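Local coordinates for protein TCR beta chain (Gallus gallus, PDB 6LIR) that forms the beta chain of the chicken alpha-beta T-cell receptor, pairing with the alpha chain and probably recognising peptide antigens presented by MHC molecules, at residues B[198-203]-B[215-220]; B[7-12]-B[204-209]. All coordinates share one frame; numbering follows the deposited sequence.

Both interactions draw on one long strand, 198-207, of the constant immunoglobulin domain, and their centres lie about 24 Å apart. Interaction 1 uses its first six residues to build the hairpin with strand 210-219, inside the domain and next to the Cys141-Cys201 disulfide. Interaction 2 takes over directly after Ala203: the next residues of the same strand, Asn204 to Phe206, meet strand 7-11 of the variable domain. Evidence for the change of role lies in the bonding, four backbone hydrogen bonds in 198-203 with 215-220 and none in 7-12 with 204-209. One strand thus runs from the disulfide-bonded core of one domain to the interface with the other.

Interaction 1 of 2, residues B[198-203]-B[215-220]; sequences RFECIA and QKIIYG
This is antiparallel strand pairing within a beta hairpin, at the edge of a constant-domain sheet, one of whose two outermost strands is 210-219. The short strand axes come within 4.8 Å, with their N-to-C directions 160° apart. Two hydrogen-bonded pairs fix the register: Phe199 N and O both bond Ile218, and Cys201 N and O both bond Lys216. Phe199 N to Ile218 O measures 2.9 Å, and Cys201 N to Lys216 O likewise 2.9 Å, the latter nearly along the carbonyl axis. Such a hairpin belongs to the C1-set immunoglobulin fold, in which Cys201 is joined to Cys141 across the sandwich. Phe199 shares the Cys201 side of the sheet, its CB 3.9 Å from Ile218 CG2, and Gly220 N lies in the plane of its ring at the edge. The opposite side carries Arg198, Glu200, Ile217 and Tyr219. Glu200 CG stands anti to the backbone N (chi1 171°), so the extended chain runs alongside Ile217, with CG 3.6 Å from Ile217 CD1. Its OE1 passes Gln215 CG at 3.7 Å, the carboxylate and amide planes 74° apart. An alanine in place of Glu200 would probably leave Ile217 CD1 less well covered and lose the packing against Gln215. Next to this, Arg198 CG packs 3.6 Å from Ile217 CG2, while Arg198 CD meets Tyr219 OH at 3.2 Å.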
loop_
_atom_site.group_PDB
_atom_site.type_symbol
_atom_site.label_atom_id
_atom_site.label_comp_id
_atom_site.label_asym_id
_atom_site.label_seq_id
_atom_site.Cartn_x
_atom_site.Cartn_y
_atom_site.Cartn_z
ATOM N N ARG B 198 -15.676 -19.828 -3.807
ATOM C CA ARG B 198 -14.609 -19.682 -4.785
ATOM C C ARG B 198 -13.644 -18.611 -4.289
ATOM O O ARG B 198 -13.993 -17.426 -4.246
ATOM C CB ARG B 198 -15.179 -19.339 -6.158
ATOM C CG ARG B 198 -14.161 -18.854 -7.171
ATOM C CD ARG B 198 -14.681 -19.088 -8.580
ATOM N NE ARG B 198 -15.465 -17.956 -9.062
ATOM C CZ ARG B 198 -16.776 -17.827 -8.889
ATOM N NH1 ARG B 198 -17.404 -16.757 -9.360
ATOM N NH2 ARG B 198 -17.464 -18.767 -8.250
ATOM N N PHE B 199 -12.431 -19.020 -3.926
ATOM C CA PHE B 199 -11.430 -18.108 -3.384
ATOM C C PHE B 199 -10.411 -17.835 -4.482
ATOM O O PHE B 199 -9.679 -18.735 -4.903
ATOM C CB PHE B 199 -10.763 -18.693 -2.141
ATOM C CG PHE B 199 -11.719 -18.993 -1.028
ATOM C CD1 PHE B 199 -12.177 -17.986 -0.190
ATOM C CD2 PHE B 199 -12.170 -20.285 -0.825
ATOM C CE1 PHE B 199 -13.067 -18.271 0.834
ATOM C CE2 PHE B 199 -13.054 -20.576 0.191
ATOM C CZ PHE B 199 -13.504 -19.571 1.022
ATOM N N GLU B 200 -10.386 -16.590 -4.951
ATOM C CA GLU B 200 -9.676 -16.213 -6.163
ATOM C C GLU B 200 -8.605 -15.190 -5.822
ATOM O O GLU B 200 -8.902 -14.125 -5.271
ATOM C CB GLU B 200 -10.657 -15.657 -7.194
ATOM C CG GLU B 200 -10.034 -15.039 -8.425
ATOM C CD GLU B 200 -11.067 -14.799 -9.512
ATOM O OE1 GLU B 200 -10.674 -14.494 -10.658
ATOM O OE2 GLU B 200 -12.276 -14.914 -9.212
ATOM N N CYS B 201 -7.366 -15.517 -6.159
ATOM C CA CYS B 201 -6.244 -14.601 -6.047
ATOM C C CYS B 201 -5.856 -14.164 -7.448
ATOM O O CYS B 201 -5.625 -15.009 -8.317
ATOM C CB CYS B 201 -5.055 -15.265 -5.352
ATOM S SG CYS B 201 -3.565 -14.235 -5.358
ATOM N N ILE B 202 -5.746 -12.855 -7.656
ATOM C CA ILE B 202 -5.481 -12.292 -8.974
ATOM C C ILE B 202 -4.187 -11.492 -8.916
ATOM O O ILE B 202 -4.005 -10.652 -8.029
ATOM C CB ILE B 202 -6.642 -11.399 -9.450
ATOM C CG1 ILE B 202 -7.943 -12.197 -9.524
ATOM C CG2 ILE B 202 -6.320 -10.745 -10.794
ATOM C CD1 ILE B 202 -9.162 -11.387 -9.129
ATOM N N ALA B 203 -3.313 -11.713 -9.890
ATOM C CA ALA B 203 -2.093 -10.934 -10.014
ATOM C C ALA B 203 -2.222 -10.060 -11.252
ATOM O O ALA B 203 -2.355 -10.573 -12.367
ATOM C CB ALA B 203 -0.867 -11.841 -10.110
ATOM N N GLN B 215 -5.136 -15.398 -12.961
ATOM C CA GLN B 215 -6.134 -15.703 -11.949
ATOM C C GLN B 215 -5.920 -17.127 -11.462
ATOM O O GLN B 215 -5.786 -18.053 -12.268
ATOM C CB GLN B 215 -7.552 -15.529 -12.507
ATOM C CG GLN B 215 -7.843 -14.132 -13.062
ATOM C CD GLN B 215 -7.501 -13.992 -14.540
ATOM O OE1 GLN B 215 -7.076 -12.927 -14.993
ATOM N NE2 GLN B 215 -7.689 -15.067 -15.299
ATOM N N LYS B 216 -5.880 -17.291 -10.146
ATOM C CA LYS B 216 -5.745 -18.593 -9.517
ATOM C C LYS B 216 -6.922 -18.798 -8.580
ATOM O O LYS B 216 -7.340 -17.869 -7.884
ATOM C CB LYS B 216 -4.425 -18.702 -8.751
ATOM C CG LYS B 216 -3.809 -20.081 -8.789
ATOM C CD LYS B 216 -3.417 -20.478 -10.204
ATOM C CE LYS B 216 -3.232 -21.982 -10.289
ATOM N NZ LYS B 216 -2.481 -22.422 -11.494
ATOM N N ILE B 217 -7.447 -20.018 -8.545
ATOM C CA ILE B 217 -8.639 -20.312 -7.764
ATOM C C ILE B 217 -8.350 -21.491 -6.851
ATOM O O ILE B 217 -7.634 -22.424 -7.230
ATOM C CB ILE B 217 -9.848 -20.635 -8.667
ATOM C CG1 ILE B 217 -9.944 -19.645 -9.832
ATOM C CG2 ILE B 217 -11.136 -20.662 -7.855
ATOM C CD1 ILE B 217 -10.649 -18.369 -9.492
ATOM N N ILE B 218 -8.926 -21.453 -5.657
ATOM C CA ILE B 218 -9.061 -22.630 -4.814
ATOM C C ILE B 218 -10.464 -22.595 -4.229
ATOM O O ILE B 218 -10.960 -21.530 -3.844
ATOM C CB ILE B 218 -7.972 -22.681 -3.716
ATOM C CG1 ILE B 218 -8.010 -24.018 -2.971
ATOM C CG2 ILE B 218 -8.098 -21.508 -2.751
ATOM C CD1 ILE B 218 -6.769 -24.281 -2.133
ATOM N N TYR B 219 -11.124 -23.743 -4.223
ATOM C CA TYR B 219 -12.444 -23.873 -3.629
ATOM C C TYR B 219 -12.336 -24.390 -2.202
ATOM O O TYR B 219 -11.333 -24.990 -1.808
ATOM C CB TYR B 219 -13.328 -24.791 -4.475
ATOM C CG TYR B 219 -13.853 -24.100 -5.708
ATOM C CD1 TYR B 219 -15.049 -23.394 -5.675
ATOM C CD2 TYR B 219 -13.138 -24.126 -6.899
ATOM C CE1 TYR B 219 -15.527 -22.748 -6.800
ATOM C CE2 TYR B 219 -13.607 -23.483 -8.030
ATOM C CZ TYR B 219 -14.802 -22.797 -7.974
ATOM O OH TYR B 219 -15.273 -22.157 -9.096
ATOM N N GLY B 220 -13.387 -24.145 -1.427
ATOM C CA GLY B 220 -13.443 -24.643 -0.070
ATOM C C GLY B 220 -13.630 -26.148 -0.014
ATOM O O GLY B 220 -13.881 -26.820 -1.016
#

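Interaction 2 of 2, residues B[7-12]-B[204-209]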
loop_
_atom_site.group_PDB
_atom_site.type_symbol
_atom_site.label_atom_id
_atom_site.label_comp_id
_atom_site.label_asym_id
_atom_site.label_seq_id
_atom_site.Cartn_x
_atom_site.Cartn_y
_atom_site.Cartn_z
ATOM N N ILE B 7 -0.649 0.610 -13.829
ATOM C CA ILE B 7 0.749 0.207 -13.941
ATOM C C ILE B 7 1.234 0.481 -15.358
ATOM O O ILE B 7 0.515 0.230 -16.333
ATOM C CB ILE B 7 0.943 -1.288 -13.606
ATOM C CG1 ILE B 7 0.540 -1.593 -12.163
ATOM C CG2 ILE B 7 2.385 -1.716 -13.858
ATOM C CD1 ILE B 7 0.721 -3.046 -11.787
ATOM N N LEU B 8 2.460 0.990 -15.471
ATOM C CA LEU B 8 3.103 1.194 -16.760
ATOM C C LEU B 8 4.578 0.838 -16.649
ATOM O O LEU B 8 5.241 1.207 -15.676
ATOM C CB LEU B 8 2.946 2.643 -17.233
ATOM C CG LEU B 8 3.363 2.956 -18.672
ATOM C CD1 LEU B 8 2.440 2.273 -19.668
ATOM C CD2 LEU B 8 3.375 4.455 -18.896
ATOM N N VAL B 9 5.089 0.128 -17.652
ATOM C CA VAL B 9 6.500 -0.231 -17.726
ATOM C C VAL B 9 7.046 0.252 -19.060
ATOM O O VAL B 9 6.489 -0.067 -20.116
ATOM C CB VAL B 9 6.726 -1.745 -17.573
ATOM C CG1 VAL B 9 8.215 -2.049 -17.584
ATOM C CG2 VAL B 9 6.078 -2.256 -16.295
ATOM N N LEU B 10 8.139 1.008 -19.015
ATOM C CA LEU B 10 8.731 1.582 -20.211
ATOM C C LEU B 10 10.164 1.100 -20.379
ATOM O O LEU B 10 10.820 0.672 -19.426
ATOM C CB LEU B 10 8.724 3.115 -20.159
ATOM C CG LEU B 10 7.377 3.816 -20.048
ATOM C CD1 LEU B 10 7.597 5.312 -20.004
ATOM C CD2 LEU B 10 6.479 3.425 -21.212
ATOM N N LYS B 11 10.642 1.189 -21.614
ATOM C CA LYS B 11 12.037 0.955 -21.948
ATOM C C LYS B 11 12.778 2.284 -22.026
ATOM O O LYS B 11 12.174 3.353 -22.146
ATOM C CB LYS B 11 12.176 0.196 -23.273
ATOM C CG LYS B 11 11.927 -1.309 -23.187
ATOM C CD LYS B 11 10.830 -1.737 -24.154
ATOM C CE LYS B 11 9.479 -1.359 -23.601
ATOM N NZ LYS B 11 8.290 -1.755 -24.426
ATOM N N GLU B 12 14.103 2.204 -21.935
ATOM C CA GLU B 12 14.933 3.399 -22.011
ATOM C C GLU B 12 14.712 4.124 -23.334
ATOM O O GLU B 12 14.524 3.496 -24.382
ATOM C CB GLU B 12 16.406 3.021 -21.861
ATOM C CG GLU B 12 17.259 4.065 -21.170
ATOM C CD GLU B 12 18.231 3.448 -20.187
ATOM O OE1 GLU B 12 18.132 3.749 -18.979
ATOM O OE2 GLU B 12 19.089 2.651 -20.624
ATOM N N ASN B 204 -2.183 -8.749 -11.053
ATOM C CA ASN B 204 -2.261 -7.790 -12.144
ATOM C C ASN B 204 -0.875 -7.210 -12.377
ATOM O O ASN B 204 -0.199 -6.807 -11.425
ATOM C CB ASN B 204 -3.276 -6.686 -11.831
ATOM C CG ASN B 204 -4.667 -7.234 -11.568
ATOM O OD1 ASN B 204 -5.276 -7.854 -12.439
ATOM N ND2 ASN B 204 -5.171 -7.021 -10.358
ATOM N N PHE B 205 -0.459 -7.164 -13.636
ATOM C CA PHE B 205 0.878 -6.702 -13.982
ATOM C C PHE B 205 0.822 -6.093 -15.378
ATOM O O PHE B 205 -0.251 -5.958 -15.973
ATOM C CB PHE B 205 1.897 -7.845 -13.870
ATOM C CG PHE B 205 1.551 -9.058 -14.689
ATOM C CD1 PHE B 205 0.717 -10.042 -14.180
ATOM C CD2 PHE B 205 2.074 -9.223 -15.960
ATOM C CE1 PHE B 205 0.402 -11.161 -14.933
ATOM C CE2 PHE B 205 1.762 -10.340 -16.716
ATOM C CZ PHE B 205 0.926 -11.310 -16.199
ATOM N N PHE B 206 1.985 -5.714 -15.899
ATOM C CA PHE B 206 2.079 -5.063 -17.197
ATOM C C PHE B 206 3.112 -5.796 -18.036
ATOM O O PHE B 206 4.250 -5.984 -17.597
ATOM C CB PHE B 206 2.466 -3.589 -17.033
ATOM C CG PHE B 206 2.468 -2.810 -18.315
ATOM C CD1 PHE B 206 3.611 -2.737 -19.095
ATOM C CD2 PHE B 206 1.333 -2.133 -18.729
ATOM C CE1 PHE B 206 3.618 -2.011 -20.272
ATOM C CE2 PHE B 206 1.335 -1.406 -19.904
ATOM C CZ PHE B 206 2.480 -1.342 -20.674
ATOM N N LYS B 207 2.711 -6.206 -19.238
ATOM C CA LYS B 207 3.596 -6.939 -20.131
ATOM C C LYS B 207 3.192 -6.658 -21.570
ATOM O O LYS B 207 2.001 -6.556 -21.876
ATOM C CB LYS B 207 3.539 -8.443 -19.836
ATOM C CG LYS B 207 4.526 -9.296 -20.616
ATOM C CD LYS B 207 4.150 -10.768 -20.512
ATOM C CE LYS B 207 5.281 -11.678 -20.964
ATOM N NZ LYS B 207 4.961 -13.112 -20.715
ATOM N N ASN B 208 4.191 -6.552 -22.445
ATOM C CA ASN B 208 3.982 -6.359 -23.881
ATOM C C ASN B 208 3.065 -5.170 -24.155
ATOM O O ASN B 208 2.085 -5.264 -24.898
ATOM C CB ASN B 208 3.435 -7.633 -24.528
ATOM C CG ASN B 208 4.486 -8.717 -24.655
ATOM O OD1 ASN B 208 5.630 -8.449 -25.023
ATOM N ND2 ASN B 208 4.103 -9.952 -24.346
ATOM N N GLY B 209 3.391 -4.034 -23.544
ATOM C CA GLY B 209 2.647 -2.827 -23.829
ATOM C C GLY B 209 1.235 -2.780 -23.292
ATOM O O GLY B 209 0.493 -1.857 -23.638
#
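The Phe206 ring lies with one face against the backbone of strand 7-11: Leu8 CA sits 4.2 Å above the plane over the ring centre, and Val9 N 3.5 Å above it, displaced toward the rim. Oblique to this ring, Ile7 O comes to 3.5 Å from Phe206 CD2. This is the interface between two immunoglobulin domains, with the first strand of the V-set domain meeting the end of a C1-set strand. The two strands run in roughly the same direction, 27° between their axes, but the 6.6 Å closest approach and the absence of hydrogen bonds show that the strands do not pair as a sheet; the Phe206 side chain packs on the backbone and side chains of 7-11.

Phe206 contributes the largest share of the buried area. Its CG is anti to the backbone N (chi1 -175°), which sends the ring across strand 7-11 and past the side chains of Ile7 and Val9, each running in the opposite direction. Ile7 CG2 touches Phe206 CB at 3.7 Å near the root of the side chain, and Val9 CB covers CD1 of the Phe206 ring at 3.6 Å. Leu8 starts out pointing away from 204-209, yet its branch returns beside the far end of the ring. Around this core, Ile7 also packs on His150, Val9 on Ile116 and Phe206 on Gln211, whose OE1 accepts a hydrogen bond from Ile7 N. Asn204 uses its OD1 for a hydrogen bond with Ser213. At the tip of the aromatic ring, Leu8 CD1 rests 3.8 Å from Phe206 CZ.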